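Local coordinates for protein activated BY transcription factor SSRB (Salmonella enterica, PDB 2WNW) that belongs to glycosyl hydrolase family 30 and couples a TIM-barrel domain to a beta-sandwich domain, at residues N61-S64 with E65-A69; Q70-S73 with L74-A78; C348-P351 with I352-D355; Y368-G371 with H372-Y376. All coordinates share one frame; numbering follows the deposited sequence.

In the fold
All four contacts are local, each within one continuous run of chain. Interactions 1 and 2 share helix 65-76. Interaction 1, at its start, is partly exposed and relies on hydroxyls, a lysine and a water; interaction 2, at its end, sets an aromatic pair beside routine helical bonds. All touching residues of interaction 3, at the entry to strand 352-355, are buried, and most of its polar groups find partners outside it. Interaction 4, also buried, lies toward the end of helix 365-374 and reaches the beta-sandwich strands. Tyr354 of interaction 3 packs on interaction 1, Ile352 and Pro351 on Tyr75 of interaction 2, and Pro351 on Ile370 of interaction 4, which touches neither interaction 1 nor 2.

Interaction 1 of 4, residues N61-S64 with E65-A69; sequences NSMS and EKTKA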
loop_
_atom_site.group_PDB
_atom_site.type_symbol
_atom_site.label_atom_id
_atom_site.label_comp_id
_atom_site.label_asym_id
_atom_site.label_seq_id
_atom_site.Cartn_x
_atom_site.Cartn_y
_atom_site.Cartn_z
ATOM N N ASN A 61 -40.305 5.889 -7.329
ATOM C CA ASN A 61 -41.662 6.365 -7.570
ATOM C C ASN A 61 -42.705 5.260 -7.377
ATOM O O ASN A 61 -43.859 5.545 -7.066
ATOM C CB ASN A 61 -41.791 6.936 -8.987
ATOM C CG ASN A 61 -41.035 8.244 -9.175
ATOM O OD1 ASN A 61 -40.629 8.894 -8.210
ATOM N ND2 ASN A 61 -40.863 8.647 -10.430
ATOM N N SER A 62 -42.300 4.004 -7.553
ATOM C CA SER A 62 -43.226 2.882 -7.412
ATOM C C SER A 62 -43.434 2.440 -5.967
ATOM O O SER A 62 -44.261 1.567 -5.699
ATOM C CB SER A 62 -42.738 1.688 -8.237
ATOM O OG SER A 62 -41.644 1.044 -7.604
ATOM N N MET A 63 -42.690 3.032 -5.037
ATOM C CA MET A 63 -42.811 2.672 -3.624
ATOM C C MET A 63 -44.020 3.335 -2.978
ATOM O O MET A 63 -44.444 4.419 -3.391
ATOM C CB MET A 63 -41.574 3.113 -2.837
ATOM C CG MET A 63 -40.242 2.607 -3.354
ATOM S SD MET A 63 -38.903 3.343 -2.396
ATOM C CE MET A 63 -37.792 1.944 -2.273
ATOM N N SER A 64 -44.567 2.682 -1.956
ATOM C CA SER A 64 -45.698 3.239 -1.229
ATOM C C SER A 64 -45.127 4.459 -0.520
ATOM O O SER A 64 -43.909 4.583 -0.384
ATOM C CB SER A 64 -46.218 2.240 -0.197
ATOM O OG SER A 64 -45.259 2.016 0.822
ATOM N N GLU A 65 -45.985 5.362 -0.062
ATOM C CA GLU A 65 -45.485 6.549 0.613
ATOM C C GLU A 65 -44.739 6.175 1.890
ATOM O O GLU A 65 -43.776 6.844 2.277
ATOM C CB GLU A 65 -46.633 7.511 0.928
ATOM C CG GLU A 65 -46.268 8.962 0.658
ATOM C CD GLU A 65 -45.884 9.209 -0.797
ATOM O OE1 GLU A 65 -45.372 10.305 -1.101
ATOM O OE2 GLU A 65 -46.100 8.314 -1.642
ATOM N N LYS A 66 -45.181 5.101 2.535
ATOM C CA LYS A 66 -44.545 4.629 3.759
ATOM C C LYS A 66 -43.118 4.182 3.444
ATOM O O LYS A 66 -42.167 4.563 4.127
ATOM C CB LYS A 66 -45.337 3.455 4.341
ATOM C CG LYS A 66 -44.793 2.909 5.651
ATOM C CD LYS A 66 -45.684 1.793 6.189
ATOM C CE LYS A 66 -45.199 1.280 7.540
ATOM N NZ LYS A 66 -46.114 0.232 8.097
ATOM N N THR A 67 -42.979 3.379 2.396
ATOM C CA THR A 67 -41.672 2.882 1.998
ATOM C C THR A 67 -40.748 4.005 1.531
ATOM O O THR A 67 -39.553 3.989 1.831
ATOM C CB THR A 67 -41.800 1.818 0.888
ATOM O OG1 THR A 67 -42.537 0.695 1.393
ATOM C CG2 THR A 67 -40.424 1.347 0.436
ATOM N N LYS A 68 -41.291 4.979 0.802
ATOM C CA LYS A 68 -40.477 6.099 0.330
ATOM C C LYS A 68 -39.801 6.780 1.516
ATOM O O LYS A 68 -38.616 7.106 1.466
ATOM C CB LYS A 68 -41.332 7.132 -0.418
ATOM C CG LYS A 68 -41.865 6.679 -1.768
ATOM C CD LYS A 68 -42.563 7.831 -2.484
ATOM C CE LYS A 68 -43.105 7.405 -3.842
ATOM N NZ LYS A 68 -43.769 8.532 -4.558
ATOM N N ALA A 69 -40.565 6.993 2.582
ATOM C CA ALA A 69 -40.049 7.638 3.785
ATOM C C ALA A 69 -38.938 6.808 4.428
ATOM O O ALA A 69 -37.895 7.342 4.804
ATOM C CB ALA A 69 -41.185 7.860 4.787
HETATM O O HOH W 1 -42.321 10.126 -6.457
#
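Met63 and Ser64 meet Thr67 and Lys68, and Asn61 meets Lys68, where the short link after helix 54-61 turns into helix 65-76. On the backbone, Lys68 N donates to Ser64 O over 2.9 Å, at an N-H...O angle of 161°. Apolar contact comes from Met63, whose side chain crosses that of Thr67 at about a right angle; Met63 SD lies 3.8 Å from Thr67 CG2, with CE equally close to that methyl. Further back, Met63 CB touches Lys68 CG at 3.7 Å. Ser64 occupies the N-cap position of helix 65-76, one of the helices packed around the TIM barrel, and its OG stands between the backbone N and the carbonyl carbon (chi1 66°). Ser64 OG then faces the first turn, 3.1 Å from Thr67 OG1. Both hydroxyls are held by one carboxylate, that of Asp359: Ser64 OG bonds OD2 and Thr67 OG1 bonds OD1. Among the charged groups, Lys68 does the reaching across. Its CG turns back beside its own backbone N (chi1 -70°) and the rest of the chain runs straight, alongside the link, with Lys68 CE 3.3 Å from Met63 O. At the tip, Lys68 NZ donates to a water over 2.9 Å, and this water donates to Asn61 OD1 at 2.7 Å, bridging the two segments. Glu65 OE2 adds a long salt bridge to Lys68 NZ at 3.7 Å. The other end of the Asn61 amide, ND2, bonds the carbonyl O of Ala121. On the buried side, Met63 and Thr67 pack against Tyr354 and Leu361 of two neighbouring strands.

Interaction 2 of 4, residues Q70-S73 with L74-A78; sequences QFLS and LYFSA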
loop_
_atom_site.group_PDB
_atom_site.type_symbol
_atom_site.label_atom_id
_atom_site.label_comp_id
_atom_site.label_asym_id
_atom_site.label_seq_id
_atom_site.Cartn_x
_atom_site.Cartn_y
_atom_site.Cartn_z
ATOM N N GLN A 70 -39.173 5.505 4.564
ATOM C CA GLN A 70 -38.179 4.611 5.153
ATOM C C GLN A 70 -36.902 4.610 4.311
ATOM O O GLN A 70 -35.793 4.705 4.842
ATOM C CB GLN A 70 -38.732 3.184 5.245
ATOM C CG GLN A 70 -37.654 2.120 5.457
ATOM C CD GLN A 70 -38.200 0.705 5.461
ATOM O OE1 GLN A 70 -39.002 0.333 4.603
ATOM N NE2 GLN A 70 -37.757 -0.098 6.422
ATOM N N PHE A 71 -37.071 4.488 2.997
ATOM C CA PHE A 71 -35.944 4.474 2.069
ATOM C C PHE A 71 -35.076 5.721 2.214
ATOM O O PHE A 71 -33.860 5.626 2.376
ATOM C CB PHE A 71 -36.446 4.376 0.626
ATOM C CG PHE A 71 -35.360 4.528 -0.406
ATOM C CD1 PHE A 71 -34.446 3.504 -0.629
ATOM C CD2 PHE A 71 -35.229 5.712 -1.127
ATOM C CE1 PHE A 71 -33.412 3.655 -1.555
ATOM C CE2 PHE A 71 -34.199 5.877 -2.055
ATOM C CZ PHE A 71 -33.289 4.845 -2.269
ATOM N N LEU A 72 -35.704 6.892 2.154
ATOM C CA LEU A 72 -34.969 8.147 2.265
ATOM C C LEU A 72 -34.269 8.341 3.608
ATOM O O LEU A 72 -33.162 8.878 3.658
ATOM C CB LEU A 72 -35.900 9.333 1.990
ATOM C CG LEU A 72 -36.439 9.434 0.561
ATOM C CD1 LEU A 72 -37.404 10.607 0.464
ATOM C CD2 LEU A 72 -35.283 9.613 -0.419
ATOM N N SER A 73 -34.905 7.915 4.696
ATOM C CA SER A 73 -34.296 8.054 6.018
ATOM C C SER A 73 -33.065 7.161 6.151
ATOM O O SER A 73 -32.048 7.558 6.719
ATOM C CB SER A 73 -35.300 7.681 7.112
ATOM O OG SER A 73 -36.425 8.540 7.085
ATOM N N LEU A 74 -33.174 5.946 5.627
ATOM C CA LEU A 74 -32.086 4.976 5.685
ATOM C C LEU A 74 -30.811 5.495 5.033
ATOM O O LEU A 74 -29.710 5.278 5.531
ATOM C CB LEU A 74 -32.514 3.685 4.982
ATOM C CG LEU A 74 -32.816 2.413 5.781
ATOM C CD1 LEU A 74 -32.974 2.695 7.261
ATOM C CD2 LEU A 74 -34.062 1.779 5.196
ATOM N N TYR A 75 -30.974 6.184 3.913
ATOM C CA TYR A 75 -29.843 6.704 3.162
ATOM C C TYR A 75 -29.427 8.132 3.489
ATOM O O TYR A 75 -28.235 8.429 3.573
ATOM C CB TYR A 75 -30.158 6.630 1.668
ATOM C CG TYR A 75 -29.653 5.400 0.946
ATOM C CD1 TYR A 75 -30.420 4.804 -0.058
ATOM C CD2 TYR A 75 -28.376 4.887 1.192
ATOM C CE1 TYR A 75 -29.933 3.740 -0.806
ATOM C CE2 TYR A 75 -27.874 3.814 0.443
ATOM C CZ TYR A 75 -28.659 3.252 -0.557
ATOM O OH TYR A 75 -28.170 2.230 -1.338
ATOM N N PHE A 76 -30.402 9.013 3.688
ATOM C CA PHE A 76 -30.081 10.413 3.913
ATOM C C PHE A 76 -30.293 11.025 5.289
ATOM O O PHE A 76 -30.001 12.202 5.494
ATOM C CB PHE A 76 -30.790 11.232 2.840
ATOM C CG PHE A 76 -30.573 10.692 1.458
ATOM C CD1 PHE A 76 -31.530 9.883 0.851
ATOM C CD2 PHE A 76 -29.372 10.921 0.795
ATOM C CE1 PHE A 76 -31.290 9.307 -0.393
ATOM C CE2 PHE A 76 -29.123 10.347 -0.451
ATOM C CZ PHE A 76 -30.081 9.540 -1.044
ATOM N N SER A 77 -30.789 10.235 6.232
ATOM C CA SER A 77 -30.984 10.731 7.589
ATOM C C SER A 77 -29.612 10.869 8.234
ATOM O O SER A 77 -28.741 10.019 8.042
ATOM C CB SER A 77 -31.831 9.751 8.405
ATOM O OG SER A 77 -31.731 10.031 9.791
ATOM N N ALA A 78 -29.420 11.942 8.993
ATOM C CA ALA A 78 -28.154 12.179 9.670
ATOM C C ALA A 78 -27.903 11.102 10.722
ATOM O O ALA A 78 -26.768 10.895 11.154
ATOM C CB ALA A 78 -28.162 13.554 10.320
#
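Phe71 and Tyr75, one helical turn apart, form an offset edge-to-face pair: the Tyr75 edge points at the Phe71 face, with ring planes at 89° and centroids 5.4 Å apart. Phe71 CE1 comes within 3.5 Å of Tyr75 CD1. Phe71 reaches this site because its CG lies anti to the backbone N (chi1 173°). Along the backbone, successive carbonyls receive the amides four residues on. Gln70 O accepts from Leu74 N at 3.0 Å, and Leu72 O accepts from Phe76 N at 2.8 Å, while the bond from Tyr75 N to Phe71 O is weak at 3.3 Å. The bond from Ser77 N to Ser73 O is doubtful, since that oxygen sits too close to a neighbour. The backbones of Leu74 and Tyr75 bond further to His81 and Tyr83. These are the last turns of helix 65-76 in the TIM-barrel domain, and Ser77 is the first residue to leave helical geometry. The hydroxyls are satisfied outside these pairings: Ser73 OG bonds Ala69 O one turn back, Ser77 OG pairs with the amide of Gln79, and Tyr75 OH with the carbonyl of Leu333. The Leu74 and Gln70 side chains lie side by side, pointing the same way, with Leu74 CD2 3.6 Å from Gln70 CG. On another flank, Leu72 CD2 meets Phe76 CD1 at 4.0 Å, and both residues continue onto Leu133 of helix 124-133.

Interaction 3 of 4, residues C348-P351 with I352-D355; sequences CEAP and IQYD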
loop_
_atom_site.group_PDB
_atom_site.type_symbol
_atom_site.label_atom_id
_atom_site.label_comp_id
_atom_site.label_asym_id
_atom_site.label_seq_id
_atom_site.Cartn_x
_atom_site.Cartn_y
_atom_site.Cartn_z
ATOM N N CYS A 348 -27.716 -5.203 -12.402
ATOM C CA CYS A 348 -26.703 -5.162 -11.349
ATOM C C CYS A 348 -27.359 -5.097 -9.979
ATOM O O CYS A 348 -28.536 -4.772 -9.856
ATOM C CB CYS A 348 -25.813 -3.920 -11.495
ATOM S SG CYS A 348 -24.888 -3.756 -13.041
ATOM N N GLU A 349 -26.591 -5.403 -8.941
ATOM C CA GLU A 349 -27.123 -5.312 -7.589
ATOM C C GLU A 349 -26.970 -3.858 -7.133
ATOM O O GLU A 349 -26.139 -3.119 -7.666
ATOM C CB GLU A 349 -26.337 -6.229 -6.646
ATOM C CG GLU A 349 -26.947 -6.371 -5.263
ATOM C CD GLU A 349 -26.072 -7.178 -4.321
ATOM O OE1 GLU A 349 -25.079 -6.627 -3.803
ATOM O OE2 GLU A 349 -26.376 -8.373 -4.110
ATOM N N ALA A 350 -27.794 -3.446 -6.174
ATOM C CA ALA A 350 -27.723 -2.108 -5.588
ATOM C C ALA A 350 -27.823 -2.390 -4.092
ATOM O O ALA A 350 -28.464 -3.365 -3.689
ATOM C CB ALA A 350 -28.893 -1.236 -6.057
ATOM N N PRO A 351 -27.187 -1.562 -3.248
ATOM C CA PRO A 351 -27.249 -1.804 -1.801
ATOM C C PRO A 351 -28.660 -1.989 -1.263
ATOM O O PRO A 351 -28.868 -2.700 -0.281
ATOM C CB PRO A 351 -26.534 -0.588 -1.216
ATOM C CG PRO A 351 -25.489 -0.304 -2.270
ATOM C CD PRO A 351 -26.300 -0.424 -3.551
ATOM N N ILE A 352 -29.625 -1.331 -1.897
ATOM C CA ILE A 352 -31.016 -1.479 -1.497
ATOM C C ILE A 352 -31.821 -1.817 -2.739
ATOM O O ILE A 352 -31.660 -1.192 -3.789
ATOM C CB ILE A 352 -31.591 -0.190 -0.852
ATOM C CG1 ILE A 352 -30.890 0.079 0.479
ATOM C CG2 ILE A 352 -33.096 -0.352 -0.615
ATOM C CD1 ILE A 352 -31.468 1.250 1.257
ATOM N N GLN A 353 -32.661 -2.838 -2.626
ATOM C CA GLN A 353 -33.504 -3.244 -3.736
ATOM C C GLN A 353 -34.945 -3.271 -3.258
ATOM O O GLN A 353 -35.216 -3.499 -2.077
ATOM C CB GLN A 353 -33.052 -4.602 -4.280
ATOM C CG GLN A 353 -31.770 -4.486 -5.105
ATOM C CD GLN A 353 -31.261 -5.819 -5.613
ATOM O OE1 GLN A 353 -30.645 -6.586 -4.871
ATOM N NE2 GLN A 353 -31.523 -6.106 -6.883
ATOM N N TYR A 354 -35.869 -3.018 -4.177
ATOM C CA TYR A 354 -37.277 -2.956 -3.823
ATOM C C TYR A 354 -38.203 -3.812 -4.679
ATOM O O TYR A 354 -38.108 -3.830 -5.907
ATOM C CB TYR A 354 -37.726 -1.490 -3.859
ATOM C CG TYR A 354 -39.201 -1.279 -3.628
ATOM C CD1 TYR A 354 -40.052 -0.977 -4.686
ATOM C CD2 TYR A 354 -39.746 -1.375 -2.346
ATOM C CE1 TYR A 354 -41.413 -0.771 -4.480
ATOM C CE2 TYR A 354 -41.108 -1.172 -2.128
ATOM C CZ TYR A 354 -41.931 -0.870 -3.197
ATOM O OH TYR A 354 -43.275 -0.662 -2.991
ATOM N N ASP A 355 -39.098 -4.521 -4.002
ATOM C CA ASP A 355 -40.081 -5.384 -4.645
ATOM C C ASP A 355 -41.434 -4.682 -4.556
ATOM O O ASP A 355 -42.062 -4.643 -3.496
ATOM C CB ASP A 355 -40.107 -6.738 -3.932
ATOM C CG ASP A 355 -41.357 -7.541 -4.229
ATOM O OD1 ASP A 355 -41.882 -7.462 -5.362
ATOM O OD2 ASP A 355 -41.803 -8.268 -3.318
#
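Glu349 and Ala350 meet Gln353 in a buried local contact at the entry to strand 352-355, where a loop of the TIM-barrel domain feeds the middle strand of a three-stranded mixed sheet. Pro351 makes the bend. No hydrogen bond joins the two segments, and the contact across them is van der Waals packing. The Glu349 and Gln353 side chains cross at about a right angle, with carboxylate and amide planes 55° apart. Gln353 CG stands beside its backbone N (chi1 -75°), which turns the amide back over the loop; Gln353 CG comes 3.8 Å from Ala350 O. Most polar atoms are served from outside. Asn364 ND2 bonds both Ala350 O and Gln353 OE1, tying loop to strand, while Gln353 NE2 bonds the Asn336 carbonyl O. Arg362 adds a weak bond to the same OE1, and Glu349 OE1 has a weak bond to His309 ND1. Ala350 N, by contrast, is buried with no partner. Beyond the bend, Ile352 packs onto Phe71 and Tyr75 of helix 65-76, and Pro351 onto Trp367 of helix 365-374. The closest approach of the two crossing side chains is Glu349 CG to Gln353 OE1, 3.7 Å.

Interaction 4 of 4, residues Y368-G371 with H372-Y376; sequences YGIG and HFCRY
Arg375 folds over Gly371, four residues back. Arg375 CB lies 3.4 Å from Gly371 O and, on another side, sits over the centre of the Tyr376 ring, 3.6 Å above its plane. Arg375 CG is turned beside the backbone N (chi1 -60°), which brings it back along the helix to 3.3 Å from the same Gly371 O. Arg375 CD keeps to that carbonyl and comes within 3.8 Å of Gly371 CA, close to a backbone that carries no side chain. The chain then bends at chi3 (77°), and the guanidinium has Tyr376 OH at its edge, in plane. At the tip, NH1 forms a salt bridge with Glu80 OE2. This is the end region of helix 365-374, which lies between the TIM barrel and the beta sandwich of this family 30 protein. Gly371 O, which the arginine stem runs past, also accepts from Arg375 N at 3.3 Å, and Tyr376 CE2 lies 3.5 Å from the same Gly371 O. One residue earlier, Ile370 O receives Cys374 N at 3.0 Å, while Ile370 CG2 packs on Cys374 SG at 3.8 Å. His372 N is shared between a weak bond to Tyr368 O and one to Gly369 O. The imidazole spans toward the sandwich, with NE2 bonded to Ser8 OG and ND1 to Thr439 OG1. Ile370 instead packs on Phe328 of the last barrel strand.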
loop_
_atom_site.group_PDB
_atom_site.type_symbol
_atom_site.label_atom_id
_atom_site.label_comp_id
_atom_site.label_asym_id
_atom_site.label_seq_id
_atom_site.Cartn_x
_atom_site.Cartn_y
_atom_site.Cartn_z
ATOM N N TYR A 368 -24.557 -2.393 4.426
ATOM C CA TYR A 368 -23.920 -2.361 5.741
ATOM C C TYR A 368 -22.421 -2.111 5.618
ATOM O O TYR A 368 -21.827 -1.455 6.470
ATOM C CB TYR A 368 -24.166 -3.666 6.505
ATOM C CG TYR A 368 -25.630 -3.960 6.725
ATOM C CD1 TYR A 368 -26.330 -4.796 5.856
ATOM C CD2 TYR A 368 -26.328 -3.364 7.775
ATOM C CE1 TYR A 368 -27.691 -5.030 6.026
ATOM C CE2 TYR A 368 -27.691 -3.591 7.953
ATOM C CZ TYR A 368 -28.365 -4.422 7.075
ATOM O OH TYR A 368 -29.715 -4.632 7.232
ATOM N N GLY A 369 -21.818 -2.631 4.550
ATOM C CA GLY A 369 -20.397 -2.427 4.331
ATOM C C GLY A 369 -20.098 -0.949 4.149
ATOM O O GLY A 369 -19.178 -0.412 4.760
ATOM N N ILE A 370 -20.873 -0.289 3.296
ATOM C CA ILE A 370 -20.692 1.139 3.060
ATOM C C ILE A 370 -20.925 1.867 4.384
ATOM O O ILE A 370 -20.246 2.840 4.699
ATOM C CB ILE A 370 -21.701 1.651 2.010
ATOM C CG1 ILE A 370 -21.407 0.999 0.654
ATOM C CG2 ILE A 370 -21.636 3.165 1.904
ATOM C CD1 ILE A 370 -22.454 1.299 -0.405
ATOM N N GLY A 371 -21.881 1.362 5.158
ATOM C CA GLY A 371 -22.218 1.961 6.438
ATOM C C GLY A 371 -21.083 2.078 7.440
ATOM O O GLY A 371 -21.050 3.027 8.224
ATOM N N HIS A 372 -20.157 1.123 7.435
ATOM C CA HIS A 372 -19.035 1.183 8.365
ATOM C C HIS A 372 -18.235 2.460 8.148
ATOM O O HIS A 372 -17.492 2.891 9.034
ATOM C CB HIS A 372 -18.145 -0.058 8.217
ATOM C CG HIS A 372 -18.571 -1.199 9.087
ATOM N ND1 HIS A 372 -18.239 -1.278 10.424
ATOM C CD2 HIS A 372 -19.369 -2.265 8.835
ATOM C CE1 HIS A 372 -18.817 -2.341 10.958
ATOM N NE2 HIS A 372 -19.509 -2.956 10.015
ATOM N N PHE A 373 -18.400 3.059 6.969
ATOM C CA PHE A 373 -17.727 4.310 6.624
ATOM C C PHE A 373 -18.643 5.539 6.732
ATOM O O PHE A 373 -18.447 6.416 7.575
ATOM C CB PHE A 373 -17.213 4.296 5.179
ATOM C CG PHE A 373 -15.932 3.544 4.974
ATOM C CD1 PHE A 373 -15.942 2.172 4.758
ATOM C CD2 PHE A 373 -14.713 4.217 4.954
ATOM C CE1 PHE A 373 -14.753 1.477 4.519
ATOM C CE2 PHE A 373 -13.520 3.531 4.716
ATOM C CZ PHE A 373 -13.543 2.160 4.498
ATOM N N CYS A 374 -19.643 5.583 5.855
ATOM C CA CYS A 374 -20.548 6.725 5.746
ATOM C C CYS A 374 -21.340 7.164 6.969
ATOM O O CYS A 374 -21.662 8.343 7.098
ATOM C CB CYS A 374 -21.507 6.517 4.568
ATOM S SG CYS A 374 -22.814 5.313 4.839
ATOM N N ARG A 375 -21.655 6.238 7.867
ATOM C CA ARG A 375 -22.419 6.598 9.057
ATOM C C ARG A 375 -21.583 7.352 10.085
ATOM O O ARG A 375 -22.130 8.040 10.953
ATOM C CB ARG A 375 -22.998 5.337 9.716
ATOM C CG ARG A 375 -23.943 4.544 8.823
ATOM C CD ARG A 375 -24.270 3.181 9.423
ATOM N NE ARG A 375 -25.250 3.261 10.503
ATOM C CZ ARG A 375 -26.560 3.404 10.318
ATOM N NH1 ARG A 375 -27.062 3.486 9.092
ATOM N NH2 ARG A 375 -27.375 3.452 11.364
ATOM N N TYR A 376 -20.264 7.256 9.974
ATOM C CA TYR A 376 -19.386 7.882 10.960
ATOM C C TYR A 376 -18.374 8.911 10.478
ATOM O O TYR A 376 -17.920 9.738 11.269
ATOM C CB TYR A 376 -18.654 6.773 11.721
ATOM C CG TYR A 376 -19.577 5.631 12.074
ATOM C CD1 TYR A 376 -20.558 5.778 13.055
ATOM C CD2 TYR A 376 -19.536 4.436 11.359
ATOM C CE1 TYR A 376 -21.480 4.767 13.307
ATOM C CE2 TYR A 376 -20.452 3.422 11.600
ATOM C CZ TYR A 376 -21.424 3.594 12.570
ATOM O OH TYR A 376 -22.364 2.612 12.768
#